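Local coordinates for aminotransferase (Streptomyces pactum, PDB 4ZM4), which is a class-III aminotransferase-family protein with the fold type I architecture of pyridoxal-phosphate-dependent enzymes, at residues Ala222-Ile227 and Arg385-Leu390; Val394-His399 and Asn416-Trp421; Val144-His149 and Leu193-Pro198; Glu356-His361 and Val371-Gly376. The protein carries 1 engineered substitution. All blocks are in the same frame, centred on the assembly; numbering follows the deposited sequence.

Contact 1. Residues Ala222-Ile227 and Arg385-Leu390; sequences ANAGVI and RDLRQL. With P3B ((3E,4R,5R)-4,5-dihydroxy-3-{[(Z)-{3-hydroxy-2-methyl-5-[(phosphonooxy)methyl]pyridin-4(1H)-ylidene}methyl]imino}cyclohex-1-ene-1-carboxylic acid), chain H.
The irregular loop Ala222-Ile227 runs beside Arg385-Leu390 without a hydrogen bond between them, the CA atoms of Ala224 and Leu387 lying 6.2 Å apart. What meets here is a ligand-pocket loop of a class-III aminotransferase and the capped start of helix 387-393. Asp386 is the N-cap: its OD1, met nearly along the C-O axis, accepts from Gln389 N at 2.9 Å. Its OD2 pairs with Arg385 NH1 in a short salt bridge of 2.6 Å, so one carboxylate serves both the helix end and the guanidinium.

Ile227 lies against the turn into the helix. With CG1 anti to the carbonyl carbon and the chain extended beyond it (chi2 173°), CD1 reaches Asp386 C at 3.5 Å, while CG2 rests on the carbonyl oxygen of Arg385. The CB of Ala224 touches Leu387 CD1. Gly225, at positive phi, lets Leu390 CD2 come within 3.7 Å of its CA.

Asn223 turns the other way, toward P3B. Its amide grips two oxygens of the ligand: OD1 accepts from OAG at 2.6 Å, and ND2, also bonded to Glu218, donates to OAE at 2.8 Å.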
# COMPACT_ATOMS: atom_id res chain seq x y z
N ALA B 222 -9.08 -14.71 11.90
CA ALA B 222 -9.95 -13.55 12.27
C ALA B 222 -10.90 -13.07 11.16
O ALA B 222 -11.98 -12.58 11.48
CB ALA B 222 -9.10 -12.42 12.76
N ASN B 223 -10.56 -13.26 9.88
CA ASN B 223 -11.42 -12.84 8.76
C ASN B 223 -12.54 -13.84 8.39
O ASN B 223 -13.11 -13.80 7.28
CB ASN B 223 -10.57 -12.60 7.51
CG ASN B 223 -9.63 -11.43 7.64
OD1 ASN B 223 -10.01 -10.27 7.45
ND2 ASN B 223 -8.38 -11.73 7.88
N ALA B 224 -12.88 -14.74 9.30
CA ALA B 224 -13.96 -15.70 9.06
C ALA B 224 -14.32 -16.33 10.40
O ALA B 224 -14.07 -17.52 10.65
CB ALA B 224 -13.54 -16.78 8.06
N GLY B 225 -14.93 -15.50 11.25
CA GLY B 225 -15.16 -15.84 12.64
C GLY B 225 -13.82 -15.65 13.28
O GLY B 225 -12.86 -15.30 12.60
N VAL B 226 -13.74 -15.86 14.57
CA VAL B 226 -12.48 -15.73 15.24
C VAL B 226 -12.16 -17.13 15.72
O VAL B 226 -12.24 -17.43 16.90
CB VAL B 226 -12.57 -14.72 16.41
CG1 VAL B 226 -11.32 -14.77 17.28
CG2 VAL B 226 -12.77 -13.32 15.86
N ILE B 227 -11.80 -18.00 14.80
CA ILE B 227 -11.52 -19.39 15.12
C ILE B 227 -10.05 -19.56 15.51
O ILE B 227 -9.15 -19.55 14.66
CB ILE B 227 -11.89 -20.34 13.95
CG1 ILE B 227 -13.34 -20.09 13.54
CG2 ILE B 227 -11.69 -21.79 14.37
CD1 ILE B 227 -13.78 -20.83 12.29
N ARG B 385 -14.59 -25.86 14.01
CA ARG B 385 -13.14 -25.74 13.95
C ARG B 385 -12.67 -25.05 12.68
O ARG B 385 -11.49 -24.72 12.55
CB ARG B 385 -12.48 -27.11 14.08
CG ARG B 385 -12.74 -28.07 12.91
CD ARG B 385 -11.48 -28.86 12.51
NE ARG B 385 -11.72 -30.12 11.79
CZ ARG B 385 -11.81 -30.23 10.46
NH1 ARG B 385 -11.70 -29.16 9.65
NH2 ARG B 385 -12.04 -31.42 9.93
N ASP B 386 -13.59 -24.78 11.76
CA ASP B 386 -13.23 -24.13 10.53
C ASP B 386 -14.41 -23.36 9.95
O ASP B 386 -15.50 -23.41 10.50
CB ASP B 386 -12.69 -25.15 9.50
CG ASP B 386 -13.73 -26.19 9.09
OD1 ASP B 386 -14.96 -25.92 9.12
OD2 ASP B 386 -13.30 -27.31 8.73
N LEU B 387 -14.14 -22.63 8.87
CA LEU B 387 -15.12 -21.77 8.20
C LEU B 387 -16.42 -22.46 7.79
O LEU B 387 -17.50 -21.89 7.98
CB LEU B 387 -14.46 -21.09 6.97
CG LEU B 387 -15.37 -20.34 5.99
CD1 LEU B 387 -16.07 -19.20 6.70
CD2 LEU B 387 -14.58 -19.84 4.78
N ARG B 388 -16.32 -23.64 7.19
CA ARG B 388 -17.53 -24.37 6.75
C ARG B 388 -18.41 -24.77 7.92
O ARG B 388 -19.62 -24.58 7.88
CB ARG B 388 -17.16 -25.61 5.96
CG ARG B 388 -16.99 -25.31 4.49
CD ARG B 388 -16.04 -26.28 3.85
NE ARG B 388 -15.63 -25.77 2.56
CZ ARG B 388 -16.35 -25.89 1.44
NH1 ARG B 388 -17.53 -26.52 1.46
NH2 ARG B 388 -15.89 -25.36 0.30
N GLN B 389 -17.80 -25.33 8.96
CA GLN B 389 -18.54 -25.73 10.14
C GLN B 389 -19.26 -24.54 10.78
O GLN B 389 -20.40 -24.67 11.20
CB GLN B 389 -17.63 -26.46 11.14
CG GLN B 389 -17.20 -27.87 10.71
CD GLN B 389 -16.36 -28.62 11.77
OE1 GLN B 389 -16.04 -28.10 12.85
NE2 GLN B 389 -16.02 -29.86 11.45
N LEU B 390 -18.60 -23.38 10.84
CA LEU B 390 -19.18 -22.20 11.49
C LEU B 390 -20.26 -21.57 10.65
O LEU B 390 -21.33 -21.24 11.16
CB LEU B 390 -18.11 -21.16 11.81
CG LEU B 390 -18.55 -19.76 12.28
CD1 LEU B 390 -19.38 -19.82 13.56
CD2 LEU B 390 -17.33 -18.89 12.48
OAH P3B H . -3.99 -5.03 2.20
PBA P3B H . -4.35 -4.71 3.71
OAI P3B H . -5.82 -4.43 3.67
OAC P3B H . -3.60 -3.52 4.28
OAQ P3B H . -4.03 -6.18 4.44
CAM P3B H . -4.36 -7.47 3.82
CAV P3B H . -4.54 -8.37 4.84
CAL P3B H . -3.50 -9.25 5.09
NAP P3B H . -3.63 -10.14 6.14
CAU P3B H . -4.75 -10.15 6.94
CAA P3B H . -4.90 -11.05 7.96
CAW P3B H . -5.76 -9.32 6.68
OAE P3B H . -6.84 -9.38 7.49
CAX P3B H . -5.70 -8.38 5.65
CAJ P3B H . -6.82 -7.50 5.39
NAO P3B H . -8.03 -7.67 6.03
CAT P3B H . -9.13 -6.92 5.71
CAK P3B H . -9.24 -6.03 4.60
CAS P3B H . -10.40 -5.35 4.26
CAR P3B H . -10.45 -4.44 3.19
OAD P3B H . -11.45 -3.75 2.94
OAB P3B H . -9.55 -4.32 2.39
CAN P3B H . -11.45 -5.31 5.09
CAY P3B H . -11.41 -6.11 6.39
OAF P3B H . -12.75 -6.64 6.47
CAZ P3B H . -10.29 -7.23 6.50
OAG P3B H . -9.95 -7.70 7.85

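Contact 2. Residues Val394-His399 and Asn416-Trp421; sequences VDFPRH and NALEPW
The methyl CB of Ala417 is met by Val394, Phe396 and His399, at and just before the start of helix 396-408. His399 holds its CG anti to the backbone N (chi1 -154°), which lays the imidazole face against this methyl in a CH-pi contact, 3.8 Å from Ala417 CB to the ring centroid. Val394, with CG1 also anti to its N, brings that branch to 3.7 Å from Ala417 CB and places it over the centre of one face of the Phe396 ring.

Phe396 offers its edge to the 416-421 segment. Asn416 OD1 lies near the ring plane, 3.4 Å from Phe396 CE1, and the Leu418 side chain crosses that of Phe396 at about a right angle, CD1 3.8 Å from Phe396 CZ. The amide of Asn416 is turned steeply to the phenyl, and its OD1 is held by Leu418 N at 3.0 Å: an Asx turn within the type I turn Asn416-Glu419. In this class-III aminotransferase the turn leads into Glu419, a pocket residue that touches P3B.

Two waters join the segments. One accepts from Ala417 N and bonds weakly to Phe396 O; the other lies 2.8 Å from His399 NE2 and accepts from Trp421 NE1.

Val394 and Ala417 both pack on Ala372 of strand 368-373, whose Leu373 N bonds His399 ND1. Leu418 leans on helix 387-393, and Trp421 reaches helix 334-355.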
# COMPACT_ATOMS: atom_id res chain seq x y z
N VAL B 394 -24.91 -20.56 11.11
CA VAL B 394 -25.22 -19.14 11.18
C VAL B 394 -26.42 -18.75 10.33
O VAL B 394 -26.61 -19.26 9.24
CB VAL B 394 -23.99 -18.29 10.79
CG1 VAL B 394 -24.36 -16.82 10.67
CG2 VAL B 394 -22.89 -18.46 11.82
N ASP B 395 -27.24 -17.87 10.87
CA ASP B 395 -28.40 -17.35 10.18
C ASP B 395 -28.05 -15.98 9.60
O ASP B 395 -28.25 -14.95 10.25
CB ASP B 395 -29.58 -17.23 11.17
CG ASP B 395 -30.89 -16.84 10.49
OD1 ASP B 395 -30.86 -16.34 9.35
OD2 ASP B 395 -31.95 -17.05 11.12
N PHE B 396 -27.50 -15.97 8.39
CA PHE B 396 -26.97 -14.73 7.78
C PHE B 396 -28.01 -13.65 7.54
O PHE B 396 -27.75 -12.48 7.84
CB PHE B 396 -26.15 -15.03 6.52
CG PHE B 396 -24.82 -15.66 6.81
CD1 PHE B 396 -23.74 -14.89 7.20
CD2 PHE B 396 -24.65 -17.04 6.75
CE1 PHE B 396 -22.51 -15.47 7.49
CE2 PHE B 396 -23.43 -17.63 7.05
CZ PHE B 396 -22.35 -16.84 7.41
N PRO B 397 -29.17 -13.99 6.99
CA PRO B 397 -30.18 -12.94 6.79
C PRO B 397 -30.65 -12.28 8.08
O PRO B 397 -30.83 -11.06 8.10
CB PRO B 397 -31.34 -13.68 6.11
CG PRO B 397 -30.66 -14.81 5.38
CD PRO B 397 -29.52 -15.23 6.26
N ARG B 398 -30.83 -13.07 9.14
CA ARG B 398 -31.21 -12.49 10.43
C ARG B 398 -30.08 -11.64 11.02
O ARG B 398 -30.35 -10.59 11.57
CB ARG B 398 -31.64 -13.54 11.45
CG ARG B 398 -33.14 -13.78 11.48
CD ARG B 398 -33.58 -14.70 12.63
NE ARG B 398 -35.02 -14.94 12.57
CZ ARG B 398 -35.62 -15.77 11.73
NH1 ARG B 398 -34.92 -16.54 10.91
NH2 ARG B 398 -36.93 -15.85 11.73
N HIS B 399 -28.83 -12.07 10.88
CA HIS B 399 -27.73 -11.25 11.38
C HIS B 399 -27.66 -9.90 10.66
O HIS B 399 -27.56 -8.87 11.32
CB HIS B 399 -26.38 -11.97 11.33
CG HIS B 399 -25.42 -11.46 12.34
ND1 HIS B 399 -25.40 -11.92 13.64
CD2 HIS B 399 -24.50 -10.47 12.28
CE1 HIS B 399 -24.48 -11.27 14.33
NE2 HIS B 399 -23.92 -10.38 13.53
N ASN B 416 -21.99 -8.87 8.07
CA ASN B 416 -21.64 -10.24 7.89
C ASN B 416 -21.23 -10.81 9.25
O ASN B 416 -20.32 -10.32 9.90
CB ASN B 416 -20.51 -10.38 6.87
CG ASN B 416 -20.18 -11.81 6.54
OD1 ASN B 416 -20.48 -12.74 7.29
ND2 ASN B 416 -19.58 -12.01 5.39
N ALA B 417 -21.90 -11.87 9.67
CA ALA B 417 -21.64 -12.42 10.99
C ALA B 417 -20.20 -12.91 11.20
O ALA B 417 -19.71 -12.95 12.32
CB ALA B 417 -22.63 -13.56 11.26
N LEU B 418 -19.55 -13.32 10.12
CA LEU B 418 -18.18 -13.83 10.18
C LEU B 418 -17.11 -12.74 10.28
O LEU B 418 -15.95 -13.04 10.51
CB LEU B 418 -17.89 -14.66 8.94
CG LEU B 418 -18.81 -15.88 8.73
CD1 LEU B 418 -18.59 -16.45 7.35
CD2 LEU B 418 -18.57 -16.94 9.77
N GLU B 419 -17.49 -11.47 10.14
CA GLU B 419 -16.54 -10.38 10.30
C GLU B 419 -16.42 -9.98 11.78
O GLU B 419 -17.40 -9.64 12.42
CB GLU B 419 -16.97 -9.19 9.47
CG GLU B 419 -16.88 -9.44 7.97
CD GLU B 419 -15.46 -9.55 7.48
OE1 GLU B 419 -14.51 -9.20 8.22
OE2 GLU B 419 -15.27 -10.03 6.35
N PRO B 420 -15.20 -9.98 12.32
CA PRO B 420 -15.05 -9.78 13.75
C PRO B 420 -15.32 -8.34 14.24
O PRO B 420 -15.33 -7.40 13.44
CB PRO B 420 -13.59 -10.18 13.99
CG PRO B 420 -12.90 -9.89 12.71
CD PRO B 420 -13.90 -10.15 11.63
N TRP B 421 -15.61 -8.22 15.54
CA TRP B 421 -15.54 -6.96 16.30
C TRP B 421 -14.10 -6.75 16.79
O TRP B 421 -13.41 -7.72 17.18
CB TRP B 421 -16.41 -7.07 17.57
CG TRP B 421 -17.90 -7.29 17.37
CD1 TRP B 421 -18.55 -7.53 16.20
CD2 TRP B 421 -18.90 -7.33 18.39
NE1 TRP B 421 -19.88 -7.70 16.43
CE2 TRP B 421 -20.12 -7.56 17.77
CE3 TRP B 421 -18.87 -7.17 19.79
CZ2 TRP B 421 -21.32 -7.66 18.50
CZ3 TRP B 421 -20.04 -7.27 20.49
CH2 TRP B 421 -21.25 -7.49 19.85
O HOH W 1 -24.51 -11.89 8.16
O HOH W 2 -21.41 -9.66 14.49

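Contact 3. Residues Val144-His149 and Leu193-Pro198; sequences VTFEGH and LGWNDP
Val144 lies in the parallel part of the seven-stranded sheet that forms the core of fold type I pyridoxal-phosphate enzymes, and its side chain packs on Leu204. Thr145 continues the parallel pairing with edge strand 190-193: the carbonyl O accepts from Leu193 N at 3.1 Å, in the carbonyl plane, while OG1 bonds Val191 O. Phe146 is the bridge partner of Leu193, and the two side chains lie side by side on one face of the sheet. Its CG stands anti to the carbonyl carbon (chi1 -64°), presenting a ring face to the edge of Trp195 in a T-shaped pair with planes at 70°; Trp195 CE3 is the nearest indole atom, 4.1 Å from Phe146 CG. Glu147 completes the bridge, its N donating to Leu193 O at 2.9 Å, nearly along the C=O axis, and its extended side chain reaches Arg388 in a salt bridge.

Gly148 takes the positive phi of a type II turn, closed by His149 N bonding Phe146 O at 3.0 Å. The turn brings His149 edge-on to Trp195: NE2 stands over the indole face, 3.2 Å from Trp195 CD2, with the planes 67° apart. Asn196 ND2 lies over the opposite indole face. The imidazole is fixed at its other nitrogen, ND1, by Glu218 N, and Trp195 NE1 by Ile227 O.

This aromatic cluster sits at the end of strand 142-146, with the side chain of His149 about 7 Å from bound P3B. Helix 198-208 packs on Phe146 and Leu193, and strand 212-217 meets Phe146 and Trp195.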
# COMPACT_ATOMS: atom_id res chain seq x y z
N VAL B 144 1.15 -22.90 0.49
CA VAL B 144 -0.03 -23.50 1.09
C VAL B 144 -0.81 -22.44 1.87
O VAL B 144 -0.21 -21.63 2.62
CB VAL B 144 0.35 -24.62 2.07
CG1 VAL B 144 -0.88 -25.12 2.83
CG2 VAL B 144 1.05 -25.78 1.35
N THR B 145 -2.13 -22.41 1.66
CA THR B 145 -3.03 -21.53 2.39
C THR B 145 -4.12 -22.35 3.07
O THR B 145 -4.27 -23.54 2.81
CB THR B 145 -3.71 -20.54 1.44
OG1 THR B 145 -4.48 -21.26 0.48
CG2 THR B 145 -2.72 -19.70 0.72
N PHE B 146 -4.89 -21.71 3.94
CA PHE B 146 -6.06 -22.36 4.53
C PHE B 146 -7.33 -21.62 4.14
O PHE B 146 -7.36 -20.40 4.04
CB PHE B 146 -5.92 -22.45 6.06
CG PHE B 146 -4.78 -23.32 6.51
CD1 PHE B 146 -4.95 -24.68 6.71
CD2 PHE B 146 -3.52 -22.77 6.75
CE1 PHE B 146 -3.91 -25.47 7.16
CE2 PHE B 146 -2.45 -23.58 7.17
CZ PHE B 146 -2.66 -24.93 7.39
N GLU B 147 -8.42 -22.36 4.01
CA GLU B 147 -9.68 -21.82 3.59
C GLU B 147 -10.24 -20.82 4.59
O GLU B 147 -10.39 -21.11 5.79
CB GLU B 147 -10.71 -22.92 3.37
CG GLU B 147 -11.95 -22.39 2.66
CD GLU B 147 -12.97 -23.46 2.38
OE1 GLU B 147 -13.16 -24.32 3.26
OE2 GLU B 147 -13.58 -23.42 1.31
N GLY B 148 -10.58 -19.65 4.06
CA GLY B 148 -11.11 -18.53 4.86
C GLY B 148 -10.01 -17.58 5.35
O GLY B 148 -10.31 -16.50 5.79
N HIS B 149 -8.75 -18.01 5.27
CA HIS B 149 -7.63 -17.21 5.71
C HIS B 149 -7.30 -16.20 4.61
O HIS B 149 -7.17 -16.55 3.47
CB HIS B 149 -6.40 -18.07 6.02
CG HIS B 149 -6.57 -18.94 7.23
ND1 HIS B 149 -5.68 -18.96 8.28
CD2 HIS B 149 -7.55 -19.82 7.57
CE1 HIS B 149 -6.10 -19.80 9.21
NE2 HIS B 149 -7.22 -20.34 8.80
N LEU B 193 -6.01 -26.01 2.14
CA LEU B 193 -6.62 -26.99 3.02
C LEU B 193 -7.61 -26.31 3.95
O LEU B 193 -7.61 -25.11 4.10
CB LEU B 193 -5.56 -27.60 3.95
CG LEU B 193 -4.26 -28.15 3.38
CD1 LEU B 193 -3.36 -28.50 4.54
CD2 LEU B 193 -4.57 -29.38 2.53
N GLY B 194 -8.40 -27.11 4.65
CA GLY B 194 -9.26 -26.64 5.72
C GLY B 194 -8.45 -26.33 6.98
O GLY B 194 -7.52 -27.07 7.33
N TRP B 195 -8.85 -25.27 7.67
CA TRP B 195 -8.27 -24.85 8.92
C TRP B 195 -8.49 -25.95 9.97
O TRP B 195 -9.52 -26.60 9.94
CB TRP B 195 -8.98 -23.58 9.36
CG TRP B 195 -8.47 -22.87 10.62
CD1 TRP B 195 -9.25 -22.29 11.57
CD2 TRP B 195 -7.11 -22.60 11.01
NE1 TRP B 195 -8.47 -21.69 12.51
CE2 TRP B 195 -7.16 -21.87 12.20
CE3 TRP B 195 -5.87 -22.93 10.47
CZ2 TRP B 195 -6.04 -21.45 12.86
CZ3 TRP B 195 -4.74 -22.52 11.15
CH2 TRP B 195 -4.83 -21.80 12.34
N ASN B 196 -7.50 -26.17 10.82
CA ASN B 196 -7.55 -27.13 11.90
C ASN B 196 -7.87 -28.55 11.47
O ASN B 196 -8.60 -29.26 12.14
CB ASN B 196 -8.53 -26.65 12.97
CG ASN B 196 -8.02 -25.44 13.75
OD1 ASN B 196 -6.84 -25.37 14.07
ND2 ASN B 196 -8.89 -24.51 14.06
N ASP B 197 -7.31 -28.97 10.33
CA ASP B 197 -7.47 -30.37 9.82
C ASP B 197 -6.11 -31.04 9.77
O ASP B 197 -5.47 -31.07 8.72
CB ASP B 197 -8.11 -30.35 8.43
CG ASP B 197 -8.46 -31.74 7.94
OD1 ASP B 197 -7.97 -32.74 8.51
OD2 ASP B 197 -9.26 -31.84 7.00
N PRO B 198 -5.63 -31.59 10.92
CA PRO B 198 -4.26 -32.17 10.97
C PRO B 198 -4.00 -33.35 10.02
O PRO B 198 -2.92 -33.47 9.46
CB PRO B 198 -4.08 -32.57 12.43
CG PRO B 198 -5.41 -32.48 13.07
CD PRO B 198 -6.33 -31.68 12.21

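Contact 4. Residues Glu356-His361 and Val371-Gly376; sequences EKRPVH and VALLKG
The flat peptide between Val360 and His361 is covered on one face by the isobutyl group of Leu374, with CG 3.6 Å from His361 N. At the edge of the same peptide, His361 N donates to Ala372 O at 2.8 Å, nearly along the C=O axis. The imidazole of His361 takes no part in this layer. Its CG is anti to the backbone N, which swings the ring off toward Leu390 and leaves CB to meet Leu374 CD2 at 3.7 Å. The ring of Pro359 comes alongside the start of the Leu374 side chain, CB to CB at 4.1 Å.

Strands 360-365 and 368-373 form a beta hairpin, and this is its open end, entered after a Schellman motif at Lys357 ends helix 334-355. His361 and Ala372 are a hydrogen-bonded antiparallel pair, Ala372 N returning a bond to His361 O at 2.9 Å. Val360 and Leu373 are the neighbouring non-hydrogen-bonded pair, their side chains on the sheet face that packs on Phe353 of helix 334-355. One further rung, Leu374 N to Pro359 O at 3.1 Å, is almost straight at the hydrogen (175°), although the donor sits 44° above the carbonyl plane.

Val360 keeps CG1 in the crowded position between N and the carbonyl carbon (chi1 70°). This puts CG2 anti to N, tight against Ala372 O at 3.2 Å and next to Val371 CG1. On the same side, Leu373 CD1 reaches back to Arg358 CB at 4.0 Å.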
# COMPACT_ATOMS: atom_id res chain seq x y z
N GLU B 356 -33.13 -13.05 25.76
CA GLU B 356 -34.02 -13.02 24.59
C GLU B 356 -34.26 -14.40 23.99
O GLU B 356 -35.05 -14.53 23.06
CB GLU B 356 -33.46 -12.08 23.52
CG GLU B 356 -33.38 -10.63 24.03
CD GLU B 356 -34.71 -10.11 24.53
OE1 GLU B 356 -35.73 -10.33 23.83
OE2 GLU B 356 -34.72 -9.51 25.62
N LYS B 357 -33.55 -15.41 24.48
CA LYS B 357 -33.66 -16.77 23.95
C LYS B 357 -33.31 -16.85 22.45
O LYS B 357 -33.94 -17.59 21.69
CB LYS B 357 -35.05 -17.35 24.24
CG LYS B 357 -35.44 -17.22 25.71
CD LYS B 357 -36.70 -18.00 26.05
CE LYS B 357 -37.15 -17.74 27.49
NZ LYS B 357 -38.16 -18.73 27.96
N ARG B 358 -32.28 -16.11 22.04
CA ARG B 358 -31.71 -16.19 20.71
C ARG B 358 -30.41 -16.96 20.79
O ARG B 358 -29.49 -16.51 21.46
CB ARG B 358 -31.40 -14.79 20.17
CG ARG B 358 -32.62 -13.92 19.97
CD ARG B 358 -33.36 -14.35 18.72
NE ARG B 358 -34.45 -13.44 18.40
CZ ARG B 358 -35.22 -13.58 17.33
NH1 ARG B 358 -35.02 -14.58 16.47
NH2 ARG B 358 -36.21 -12.73 17.12
N PRO B 359 -30.32 -18.12 20.12
CA PRO B 359 -29.02 -18.77 20.11
C PRO B 359 -27.97 -17.94 19.38
O PRO B 359 -28.25 -17.29 18.36
CB PRO B 359 -29.29 -20.11 19.43
CG PRO B 359 -30.57 -19.95 18.69
CD PRO B 359 -31.36 -18.92 19.44
N VAL B 360 -26.75 -17.96 19.90
CA VAL B 360 -25.66 -17.15 19.37
C VAL B 360 -24.35 -17.95 19.51
O VAL B 360 -24.17 -18.69 20.46
CB VAL B 360 -25.59 -15.83 20.15
CG1 VAL B 360 -25.10 -16.07 21.57
CG2 VAL B 360 -24.71 -14.82 19.44
N HIS B 361 -23.44 -17.80 18.54
CA HIS B 361 -22.08 -18.28 18.70
C HIS B 361 -21.13 -17.11 18.86
O HIS B 361 -21.20 -16.15 18.08
CB HIS B 361 -21.62 -19.14 17.53
CG HIS B 361 -20.35 -19.88 17.80
ND1 HIS B 361 -20.33 -21.08 18.47
CD2 HIS B 361 -19.06 -19.58 17.51
CE1 HIS B 361 -19.08 -21.49 18.59
NE2 HIS B 361 -18.29 -20.61 18.00
N VAL B 371 -19.36 -12.55 16.85
CA VAL B 371 -20.71 -12.68 17.39
C VAL B 371 -21.66 -12.97 16.23
O VAL B 371 -21.88 -12.12 15.38
CB VAL B 371 -21.20 -11.39 18.10
CG1 VAL B 371 -22.64 -11.53 18.56
CG2 VAL B 371 -20.31 -11.06 19.29
N ALA B 372 -22.21 -14.19 16.22
CA ALA B 372 -23.03 -14.66 15.14
C ALA B 372 -24.33 -15.25 15.68
O ALA B 372 -24.32 -16.11 16.55
CB ALA B 372 -22.27 -15.70 14.32
N LEU B 373 -25.43 -14.81 15.10
CA LEU B 373 -26.75 -15.28 15.41
C LEU B 373 -26.96 -16.61 14.70
O LEU B 373 -26.71 -16.71 13.49
CB LEU B 373 -27.74 -14.23 14.91
CG LEU B 373 -29.19 -14.15 15.32
CD1 LEU B 373 -29.35 -14.01 16.82
CD2 LEU B 373 -29.78 -12.92 14.66
N LEU B 374 -27.40 -17.63 15.43
CA LEU B 374 -27.52 -18.98 14.89
C LEU B 374 -28.92 -19.33 14.39
O LEU B 374 -29.90 -18.75 14.81
CB LEU B 374 -27.09 -19.99 15.95
CG LEU B 374 -25.70 -19.81 16.55
CD1 LEU B 374 -25.37 -20.94 17.49
CD2 LEU B 374 -24.63 -19.73 15.46
N LYS B 375 -29.00 -20.28 13.47
CA LYS B 375 -30.29 -20.82 12.99
C LYS B 375 -31.02 -21.52 14.14
O LYS B 375 -30.39 -22.10 15.02
CB LYS B 375 -30.07 -21.84 11.88
CG LYS B 375 -29.51 -21.27 10.60
CD LYS B 375 -28.95 -22.37 9.73
CE LYS B 375 -28.59 -21.87 8.34
NZ LYS B 375 -27.81 -22.91 7.61
N GLY B 376 -32.34 -21.49 14.12
CA GLY B 376 -33.12 -22.18 15.14
C GLY B 376 -32.79 -23.66 15.11
O GLY B 376 -32.80 -24.33 16.15

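Contact 3 is the most buried of the four and lies in the parallel part of the large mixed sheet, where strand hydrogen bonds are combined with an aromatic cluster. Contact 4 is also a strand pair, but antiparallel, aliphatic and farthest from the chain centre. Contacts 1 and 2, both partly buried, lack direct hydrogen bonds between their segments and pack capped helix starts against pocket loops, one holding Asn223 and the other Glu419. Contact 1 is the bridge, touching all three others: Arg385 O bonds Asn196 ND2 of contact 3, and Gly225 N bonds Leu418 O of contact 2. Asp395 N of contact 2 bonds Leu373 O of contact 4; contact 3 touches neither.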